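Long-range contact in PA0821 (Pseudomonas aeruginosa, PDB 7DRG), which probably serves as the antitoxin (immunity protein) that protects the bacterium from a VRR-NUC domain effector of its type VI secretion system: residues F222-L236 / Y290-E303. Sequence-based numbering, arbitrary orientation.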
ATOM      1  N   PHE B 222      -2.954 -24.123 -13.138  1.00 28.75           N
ATOM      2  CA  PHE B 222      -2.091 -24.897 -12.213  1.00 27.66           C
ATOM      3  C   PHE B 222      -1.631 -26.231 -12.814  1.00 28.74           C
ATOM      4  O   PHE B 222      -0.813 -26.882 -12.202  1.00 28.98           O
ATOM      5  CB  PHE B 222      -2.813 -25.078 -10.878  1.00 26.95           C
ATOM      6  CG  PHE B 222      -2.132 -24.487  -9.670  1.00 27.84           C
ATOM      7  CD1 PHE B 222      -1.834 -23.146  -9.603  1.00 32.42           C
ATOM      8  CD2 PHE B 222      -1.804 -25.284  -8.597  1.00 33.32           C
ATOM      9  CE1 PHE B 222      -1.222 -22.610  -8.489  1.00 34.33           C
ATOM     10  CE2 PHE B 222      -1.170 -24.750  -7.493  1.00 33.85           C
ATOM     11  CZ  PHE B 222      -0.889 -23.411  -7.438  1.00 28.96           C
ATOM     12  N   LYS B 223      -2.124 -26.595 -13.996  1.00 30.39           N
ATOM     13  CA  LYS B 223      -1.758 -27.880 -14.585  1.00 33.00           C
ATOM     14  C   LYS B 223      -0.258 -28.058 -14.824  1.00 27.35           C
ATOM     15  O   LYS B 223       0.239 -29.176 -14.597  1.00 29.13           O
ATOM     16  CB  LYS B 223      -2.531 -28.079 -15.896  1.00 39.31           C
ATOM     17  CG  LYS B 223      -4.064 -27.959 -15.814  1.00 55.32           C
ATOM     18  CD  LYS B 223      -4.771 -29.308 -15.690  1.00 65.11           C
ATOM     19  CE  LYS B 223      -6.239 -29.203 -16.123  1.00 68.60           C
ATOM     20  NZ  LYS B 223      -7.082 -28.436 -15.158  1.00 68.38           N
ATOM     21  N   PRO B 224       0.500 -27.060 -15.300  1.00 31.71           N
ATOM     22  CA  PRO B 224       1.934 -27.285 -15.524  1.00 30.87           C
ATOM     23  C   PRO B 224       2.665 -27.738 -14.264  1.00 29.30           C
ATOM     24  O   PRO B 224       2.256 -27.453 -13.135  1.00 30.19           O
ATOM     25  CB  PRO B 224       2.433 -25.915 -15.997  1.00 28.49           C
ATOM     26  CG  PRO B 224       1.262 -25.300 -16.649  1.00 32.72           C
ATOM     27  CD  PRO B 224       0.086 -25.739 -15.813  1.00 31.56           C
ATOM     28  N   THR B 225       3.761 -28.469 -14.474  1.00 29.64           N
ATOM     29  CA  THR B 225       4.583 -28.995 -13.382  1.00 29.27           C
ATOM     30  C   THR B 225       5.509 -27.880 -12.903  1.00 30.16           C
ATOM     31  O   THR B 225       6.707 -27.836 -13.204  1.00 31.40           O
ATOM     32  CB  THR B 225       5.355 -30.224 -13.839  1.00 33.54           C
ATOM     33  OG1 THR B 225       4.436 -31.169 -14.400  1.00 34.48           O
ATOM     34  CG2 THR B 225       6.081 -30.866 -12.671  1.00 28.73           C
ATOM     35  N   ARG B 226       4.926 -26.946 -12.151  1.00 24.36           N
ATOM     36  CA  ARG B 226       5.593 -25.703 -11.785  1.00 24.46           C
ATOM     37  C   ARG B 226       5.204 -25.338 -10.358  1.00 23.26           C
ATOM     38  O   ARG B 226       4.420 -26.040  -9.715  1.00 22.66           O
ATOM     39  CB  ARG B 226       5.241 -24.592 -12.779  1.00 24.68           C
ATOM     40  CG  ARG B 226       5.751 -24.892 -14.179  1.00 31.27           C
ATOM     41  CD  ARG B 226       5.733 -23.699 -15.093  1.00 43.32           C
ATOM     42  NE  ARG B 226       6.563 -23.968 -16.263  1.00 45.78           N
ATOM     43  CZ  ARG B 226       7.197 -23.033 -16.958  1.00 49.36           C
ATOM     44  NH1 ARG B 226       7.091 -21.760 -16.600  1.00 50.58           N
ATOM     45  NH2 ARG B 226       7.937 -23.372 -18.004  1.00 54.24           N
ATOM     46  N   ILE B 227       5.767 -24.236  -9.847  1.00 21.39           N
ATOM     47  CA  ILE B 227       5.466 -23.772  -8.497  1.00 21.28           C
ATOM     48  C   ILE B 227       4.983 -22.328  -8.525  1.00 22.29           C
ATOM     49  O   ILE B 227       5.316 -21.546  -9.421  1.00 23.65           O
ATOM     50  CB  ILE B 227       6.673 -23.891  -7.538  1.00 19.91           C
ATOM     51  CG1 ILE B 227       7.849 -23.040  -8.029  1.00 24.02           C
ATOM     52  CG2 ILE B 227       7.072 -25.349  -7.349  1.00 20.54           C
ATOM     53  CD1 ILE B 227       8.994 -22.982  -7.045  1.00 24.95           C
ATOM     54  N   LYS B 228       4.197 -21.978  -7.507  1.00 16.88           N
ATOM     55  CA  LYS B 228       3.674 -20.624  -7.384  1.00 17.83           C
ATOM     56  C   LYS B 228       4.731 -19.661  -6.868  1.00 20.12           C
ATOM     57  O   LYS B 228       4.899 -18.559  -7.405  1.00 19.30           O
ATOM     58  CB  LYS B 228       2.466 -20.630  -6.448  1.00 20.41           C
ATOM     59  CG  LYS B 228       1.871 -19.254  -6.171  1.00 22.74           C
ATOM     60  CD  LYS B 228       0.999 -19.345  -4.930  1.00 24.65           C
ATOM     61  CE  LYS B 228       0.521 -17.987  -4.460  1.00 29.13           C
ATOM     62  NZ  LYS B 228      -0.217 -18.114  -3.168  1.00 27.50           N
ATOM     63  N   THR B 229       5.440 -20.048  -5.813  1.00 20.50           N
ATOM     64  CA  THR B 229       6.312 -19.106  -5.131  1.00 20.21           C
ATOM     65  C   THR B 229       7.288 -19.866  -4.252  1.00 20.51           C
ATOM     66  O   THR B 229       7.041 -21.008  -3.850  1.00 19.98           O
ATOM     67  CB  THR B 229       5.511 -18.118  -4.271  1.00 22.07           C
ATOM     68  OG1 THR B 229       6.397 -17.146  -3.706  1.00 19.48           O
ATOM     69  CG2 THR B 229       4.805 -18.855  -3.133  1.00 23.83           C
ATOM     70  N   VAL B 230       8.401 -19.207  -3.966  1.00 20.14           N
ATOM     71  CA  VAL B 230       9.266 -19.607  -2.868  1.00 19.00           C
ATOM     72  C   VAL B 230       8.861 -18.809  -1.633  1.00 20.63           C
ATOM     73  O   VAL B 230       8.212 -17.763  -1.722  1.00 19.44           O
ATOM     74  CB  VAL B 230      10.756 -19.398  -3.213  1.00 21.26           C
ATOM     75  CG1 VAL B 230      11.071 -19.973  -4.587  1.00 22.52           C
ATOM     76  CG2 VAL B 230      11.117 -17.910  -3.159  1.00 19.86           C
ATOM     77  N   SER B 231       9.228 -19.314  -0.463  1.00 18.22           N
ATOM     78  CA  SER B 231       9.076 -18.552   0.772  1.00 18.47           C
ATOM     79  C   SER B 231      10.123 -19.070   1.745  1.00 18.92           C
ATOM     80  O   SER B 231      11.145 -19.619   1.324  1.00 19.62           O
ATOM     81  CB  SER B 231       7.640 -18.654   1.316  1.00 20.05           C
ATOM     82  OG  SER B 231       7.428 -17.642   2.293  1.00 19.02           O
ATOM     83  N   TRP B 232       9.884 -18.884   3.046  1.00 16.98           N
ATOM     84  CA  TRP B 232      10.837 -19.381   4.040  1.00 17.68           C
ATOM     85  C   TRP B 232      11.069 -20.877   3.871  1.00 16.26           C
ATOM     86  O   TRP B 232      12.212 -21.350   3.892  1.00 18.10           O
ATOM     87  CB  TRP B 232      10.343 -19.067   5.456  1.00 18.55           C
ATOM     88  CG  TRP B 232      11.307 -19.516   6.518  1.00 17.77           C
ATOM     89  CD1 TRP B 232      12.657 -19.281   6.555  1.00 18.61           C
ATOM     90  CD2 TRP B 232      11.002 -20.276   7.696  1.00 16.86           C
ATOM     91  NE1 TRP B 232      13.205 -19.852   7.678  1.00 19.53           N
ATOM     92  CE2 TRP B 232      12.214 -20.466   8.398  1.00 17.79           C
ATOM     93  CE3 TRP B 232       9.824 -20.802   8.229  1.00 19.92           C
ATOM     94  CZ2 TRP B 232      12.276 -21.159   9.608  1.00 20.18           C
ATOM     95  CZ3 TRP B 232       9.887 -21.498   9.426  1.00 20.05           C
ATOM     96  CH2 TRP B 232      11.097 -21.677  10.100  1.00 19.99           C
ATOM     97  N   LEU B 233       9.993 -21.638   3.698  1.00 16.90           N
ATOM     98  CA  LEU B 233      10.090 -23.042   3.337  1.00 17.81           C
ATOM     99  C   LEU B 233       9.491 -23.210   1.949  1.00 17.08           C
ATOM    100  O   LEU B 233       8.463 -22.602   1.634  1.00 17.22           O
ATOM    101  CB  LEU B 233       9.363 -23.930   4.346  1.00 17.16           C
ATOM    102  CG  LEU B 233       9.659 -23.675   5.825  1.00 18.19           C
ATOM    103  CD1 LEU B 233       8.933 -24.693   6.697  1.00 16.72           C
ATOM    104  CD2 LEU B 233      11.167 -23.723   6.095  1.00 19.42           C
ATOM    105  N   THR B 234      10.157 -23.998   1.112  1.00 17.28           N
ATOM    106  CA  THR B 234       9.701 -24.288  -0.239  1.00 16.74           C
ATOM    107  C   THR B 234       9.772 -25.789  -0.451  1.00 18.06           C
ATOM    108  O   THR B 234      10.819 -26.391  -0.212  1.00 20.23           O
ATOM    109  CB  THR B 234      10.561 -23.561  -1.273  1.00 18.34           C
ATOM    110  OG1 THR B 234      10.611 -22.167  -0.937  1.00 18.85           O
ATOM    111  CG2 THR B 234       9.951 -23.704  -2.665  1.00 22.21           C
ATOM    112  N   LEU B 235       8.665 -26.394  -0.889  1.00 16.42           N
ATOM    113  CA  LEU B 235       8.588 -27.840  -1.079  1.00 18.22           C
ATOM    114  C   LEU B 235       8.527 -28.162  -2.568  1.00 19.39           C
ATOM    115  O   LEU B 235       7.661 -27.648  -3.283  1.00 22.06           O
ATOM    116  CB  LEU B 235       7.373 -28.434  -0.353  1.00 17.73           C
ATOM    117  CG  LEU B 235       7.258 -29.967  -0.389  1.00 19.61           C
ATOM    118  CD1 LEU B 235       6.545 -30.448   0.837  1.00 21.21           C
ATOM    119  CD2 LEU B 235       6.496 -30.441  -1.622  1.00 20.14           C
ATOM    120  N   LEU B 236       9.422 -29.040  -3.020  1.00 21.31           N
ATOM    121  CA  LEU B 236       9.421 -29.550  -4.384  1.00 18.13           C
ATOM    122  C   LEU B 236       9.312 -31.064  -4.336  1.00 23.05           C
ATOM    123  O   LEU B 236      10.097 -31.710  -3.640  1.00 24.38           O
ATOM    124  CB  LEU B 236      10.705 -29.177  -5.125  1.00 22.78           C
ATOM    125  CG  LEU B 236      11.175 -27.724  -5.096  1.00 21.72           C
ATOM    126  CD1 LEU B 236      12.487 -27.609  -5.850  1.00 25.22           C
ATOM    127  CD2 LEU B 236      10.132 -26.791  -5.695  1.00 25.11           C
ATOM    128  N   TYR B 290      15.292 -15.154   0.058  1.00 22.39           N
ATOM    129  CA  TYR B 290      14.246 -15.474  -0.910  1.00 23.99           C
ATOM    130  C   TYR B 290      14.664 -15.087  -2.322  1.00 22.41           C
ATOM    131  O   TYR B 290      14.308 -15.770  -3.286  1.00 23.71           O
ATOM    132  CB  TYR B 290      12.938 -14.768  -0.563  1.00 19.57           C
ATOM    133  CG  TYR B 290      12.258 -15.124   0.752  1.00 19.84           C
ATOM    134  CD1 TYR B 290      12.919 -15.802   1.773  1.00 21.05           C
ATOM    135  CD2 TYR B 290      10.923 -14.766   0.960  1.00 21.33           C
ATOM    136  CE1 TYR B 290      12.274 -16.100   2.973  1.00 17.20           C
ATOM    137  CE2 TYR B 290      10.277 -15.059   2.143  1.00 19.58           C
ATOM    138  CZ  TYR B 290      10.952 -15.726   3.145  1.00 19.81           C
ATOM    139  OH  TYR B 290      10.293 -16.019   4.323  1.00 19.79           O
ATOM    140  N   VAL B 291      15.386 -13.968  -2.470  1.00 23.47           N
ATOM    141  CA  VAL B 291      15.858 -13.560  -3.793  1.00 24.62           C
ATOM    142  C   VAL B 291      16.745 -14.641  -4.395  1.00 23.54           C
ATOM    143  O   VAL B 291      16.624 -14.993  -5.576  1.00 24.62           O
ATOM    144  CB  VAL B 291      16.601 -12.215  -3.703  1.00 23.17           C
ATOM    145  CG1 VAL B 291      17.430 -11.961  -4.974  1.00 26.07           C
ATOM    146  CG2 VAL B 291      15.629 -11.093  -3.451  1.00 26.78           C
ATOM    147  N   LEU B 292      17.659 -15.181  -3.589  1.00 23.79           N
ATOM    148  CA  LEU B 292      18.574 -16.191  -4.102  1.00 25.34           C
ATOM    149  C   LEU B 292      17.841 -17.485  -4.451  1.00 24.50           C
ATOM    150  O   LEU B 292      18.115 -18.100  -5.488  1.00 26.95           O
ATOM    151  CB  LEU B 292      19.688 -16.442  -3.087  1.00 23.91           C
ATOM    152  CG  LEU B 292      20.654 -15.271  -2.886  1.00 32.04           C
ATOM    153  CD1 LEU B 292      21.596 -15.571  -1.735  1.00 36.66           C
ATOM    154  CD2 LEU B 292      21.434 -14.969  -4.167  1.00 30.85           C
ATOM    155  N   LEU B 293      16.890 -17.907  -3.613  1.00 22.53           N
ATOM    156  CA  LEU B 293      16.157 -19.125  -3.930  1.00 21.33           C
ATOM    157  C   LEU B 293      15.236 -18.922  -5.127  1.00 24.46           C
ATOM    158  O   LEU B 293      15.126 -19.805  -5.985  1.00 23.88           O
ATOM    159  CB  LEU B 293      15.361 -19.592  -2.715  1.00 22.39           C
ATOM    160  CG  LEU B 293      14.592 -20.893  -2.949  1.00 24.88           C
ATOM    161  CD1 LEU B 293      15.531 -22.043  -3.304  1.00 23.54           C
ATOM    162  CD2 LEU B 293      13.796 -21.237  -1.724  1.00 25.55           C
ATOM    163  N   ASN B 294      14.557 -17.772  -5.197  1.00 24.01           N
ATOM    164  CA  ASN B 294      13.694 -17.499  -6.340  1.00 23.36           C
ATOM    165  C   ASN B 294      14.490 -17.499  -7.637  1.00 25.35           C
ATOM    166  O   ASN B 294      14.002 -17.969  -8.671  1.00 28.14           O
ATOM    167  CB  ASN B 294      12.970 -16.165  -6.137  1.00 22.59           C
ATOM    168  CG  ASN B 294      12.148 -15.741  -7.345  1.00 26.16           C
ATOM    169  OD1 ASN B 294      10.996 -16.148  -7.505  1.00 26.96           O
ATOM    170  ND2 ASN B 294      12.733 -14.892  -8.189  1.00 23.46           N
ATOM    171  N   HIS B 295      15.721 -16.980  -7.600  1.00 26.56           N
ATOM    172  CA  HIS B 295      16.565 -16.994  -8.791  1.00 26.26           C
ATOM    173  C   HIS B 295      16.858 -18.422  -9.242  1.00 29.03           C
ATOM    174  O   HIS B 295      16.815 -18.725 -10.441  1.00 32.56           O
ATOM    175  CB  HIS B 295      17.860 -16.233  -8.511  1.00 30.00           C
ATOM    176  CG  HIS B 295      18.687 -15.979  -9.733  1.00 34.46           C
ATOM    177  ND1 HIS B 295      18.364 -15.013 -10.661  1.00 38.65           N
ATOM    178  CD2 HIS B 295      19.821 -16.568 -10.179  1.00 37.44           C
ATOM    179  CE1 HIS B 295      19.265 -15.017 -11.626  1.00 38.19           C
ATOM    180  NE2 HIS B 295      20.162 -15.950 -11.357  1.00 40.02           N
ATOM    181  N   ALA B 296      17.137 -19.317  -8.291  1.00 27.47           N
ATOM    182  CA  ALA B 296      17.449 -20.704  -8.631  1.00 27.22           C
ATOM    183  C   ALA B 296      16.239 -21.461  -9.168  1.00 30.63           C
ATOM    184  O   ALA B 296      16.402 -22.395  -9.962  1.00 31.43           O
ATOM    185  CB  ALA B 296      18.008 -21.433  -7.408  1.00 28.84           C
ATOM    186  N   LEU B 297      15.029 -21.089  -8.753  1.00 27.19           N
ATOM    187  CA  LEU B 297      13.835 -21.860  -9.073  1.00 28.98           C
ATOM    188  C   LEU B 297      12.901 -21.192 -10.072  1.00 29.15           C
ATOM    189  O   LEU B 297      11.895 -21.798 -10.443  1.00 28.36           O
ATOM    190  CB  LEU B 297      13.053 -22.170  -7.790  1.00 26.79           C
ATOM    191  CG  LEU B 297      13.777 -23.029  -6.754  1.00 27.02           C
ATOM    192  CD1 LEU B 297      12.853 -23.345  -5.583  1.00 23.91           C
ATOM    193  CD2 LEU B 297      14.296 -24.312  -7.389  1.00 27.30           C
ATOM    194  N   LYS B 298      13.189 -19.971 -10.529  1.00 31.36           N
ATOM    195  CA  LYS B 298      12.198 -19.295 -11.360  1.00 30.54           C
ATOM    196  C   LYS B 298      11.994 -19.977 -12.707  1.00 29.96           C
ATOM    197  O   LYS B 298      10.982 -19.720 -13.370  1.00 33.36           O
ATOM    198  CB  LYS B 298      12.575 -17.829 -11.554  1.00 32.04           C
ATOM    199  CG  LYS B 298      13.892 -17.584 -12.249  1.00 33.86           C
ATOM    200  CD  LYS B 298      14.195 -16.094 -12.210  1.00 42.20           C
ATOM    201  CE  LYS B 298      15.377 -15.725 -13.082  1.00 39.37           C
ATOM    202  NZ  LYS B 298      15.633 -14.263 -13.001  1.00 40.58           N
ATOM    203  N   GLY B 299      12.916 -20.849 -13.116  1.00 30.95           N
ATOM    204  CA  GLY B 299      12.707 -21.658 -14.304  1.00 34.92           C
ATOM    205  C   GLY B 299      11.555 -22.634 -14.192  1.00 40.62           C
ATOM    206  O   GLY B 299      11.058 -23.107 -15.220  1.00 35.57           O
ATOM    207  N   ILE B 300      11.115 -22.950 -12.973  1.00 29.38           N
ATOM    208  CA  ILE B 300       9.968 -23.828 -12.775  1.00 29.56           C
ATOM    209  C   ILE B 300       8.802 -23.093 -12.111  1.00 26.07           C
ATOM    210  O   ILE B 300       7.942 -23.718 -11.508  1.00 26.25           O
ATOM    211  CB  ILE B 300      10.348 -25.095 -11.984  1.00 29.54           C
ATOM    212  CG1 ILE B 300      10.833 -24.756 -10.566  1.00 24.50           C
ATOM    213  CG2 ILE B 300      11.380 -25.908 -12.750  1.00 29.02           C
ATOM    214  CD1 ILE B 300      10.762 -25.932  -9.588  1.00 26.07           C
ATOM    215  N   ARG B 301       8.755 -21.770 -12.219  1.00 27.05           N
ATOM    216  CA  ARG B 301       7.649 -20.996 -11.671  1.00 25.55           C
ATOM    217  C   ARG B 301       6.528 -20.876 -12.698  1.00 26.14           C
ATOM    218  O   ARG B 301       6.783 -20.763 -13.901  1.00 27.62           O
ATOM    219  CB  ARG B 301       8.131 -19.604 -11.254  1.00 24.65           C
ATOM    220  CG  ARG B 301       7.135 -18.815 -10.414  1.00 26.67           C
ATOM    221  CD  ARG B 301       7.750 -17.494  -9.995  1.00 25.48           C
ATOM    222  NE  ARG B 301       7.952 -16.593 -11.125  1.00 28.09           N
ATOM    223  CZ  ARG B 301       8.987 -15.769 -11.243  1.00 30.25           C
ATOM    224  NH1 ARG B 301       9.925 -15.747 -10.306  1.00 29.64           N
ATOM    225  NH2 ARG B 301       9.094 -14.978 -12.301  1.00 31.38           N
ATOM    226  N   TYR B 302       5.283 -20.909 -12.222  1.00 23.86           N
ATOM    227  CA  TYR B 302       4.152 -20.670 -13.108  1.00 24.82           C
ATOM    228  C   TYR B 302       4.290 -19.306 -13.774  1.00 27.92           C
ATOM    229  O   TYR B 302       4.660 -18.321 -13.131  1.00 28.23           O
ATOM    230  CB  TYR B 302       2.828 -20.729 -12.337  1.00 24.07           C
ATOM    231  CG  TYR B 302       2.398 -22.102 -11.870  1.00 21.27           C
ATOM    232  CD1 TYR B 302       1.922 -23.053 -12.769  1.00 23.58           C
ATOM    233  CD2 TYR B 302       2.434 -22.437 -10.525  1.00 19.80           C
ATOM    234  CE1 TYR B 302       1.520 -24.311 -12.342  1.00 23.93           C
ATOM    235  CE2 TYR B 302       2.032 -23.685 -10.089  1.00 23.47           C
ATOM    236  CZ  TYR B 302       1.574 -24.616 -10.997  1.00 23.97           C
ATOM    237  OH  TYR B 302       1.174 -25.858 -10.552  1.00 24.41           O
ATOM    238  N   GLU B 303       4.007 -19.254 -15.078  1.00 27.17           N
ATOM    239  CA  GLU B 303       4.003 -17.969 -15.769  1.00 30.14           C
ATOM    240  C   GLU B 303       2.796 -17.138 -15.369  1.00 28.10           C
ATOM    241  O   GLU B 303       2.867 -15.902 -15.339  1.00 28.55           O
ATOM    242  CB  GLU B 303       4.023 -18.190 -17.279  1.00 35.44           C
ATOM    243  CG  GLU B 303       5.121 -19.131 -17.740  1.00 52.25           C
ATOM    244  CD  GLU B 303       5.167 -19.285 -19.246  1.00 66.80           C
ATOM    245  OE1 GLU B 303       4.998 -20.423 -19.734  1.00 68.13           O
ATOM    246  OE2 GLU B 303       5.371 -18.266 -19.941  1.00 71.12           O
TER
HETATM  247  O   HOH W   1       8.871 -17.004  -5.862  1.00 22.63           O
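Tyr302 is wedged between Phe222 and Arg226 at one end of a buried contact in which the loop entering strand 233-237 bridges to the chain leaving helix 288-297, then runs alongside the helix in the opposite direction. The Phe222 ring covers one face of the tyrosine as an offset stack, with centroids 4.6 Å apart and planes at 20°. Over the opposite face comes CB of Arg226, a CH-pi contact 3.7 Å from the ring centroid. The tyrosine's chi1 of -71°, with CG anti to its carbonyl carbon, places the ring against that of Phe222 and lets its OH donate to Phe222 O at 2.8 Å; Gln177 is a second partner of that hydroxyl, so the ring is held by both faces and by its end. Beside it the two chains meet in a single beta bridge: Ile227 N donates to Ile300 O at 2.8 Å, and Ile227 O receives Tyr302 N at 2.9 Å. Outside the bridge, the extended Arg226 chain brings NH1 to Arg301 O (2.9 Å), a bent bond of 139° at the hydrogen, while Glu303 OE1 lies 4.0 Å from Arg226 NH1, well out of the guanidinium plane, a long salt bridge of charges alone. Farther along, Val230 points into the helix: CG1 meets Leu297 CD1, CG2 lies against Asn294 CB, and CB packs on Leu293 CD2. Leu236 CD2 and Ile300 CD1, 4.0 Å apart, extend this apolar layer. A water accepts from Val230 N and donates to Asn294 OD1, and Asp332 holds both Asn294 ND2 and Arg301 NH1. At the far end, the face of the Tyr290 ring lies on the Ser231 backbone, its OH bonded to Tyr277 N. Here Trp232 and Leu233 both face Ala180, so the strand that the helix packs against begins with a classic beta bulge.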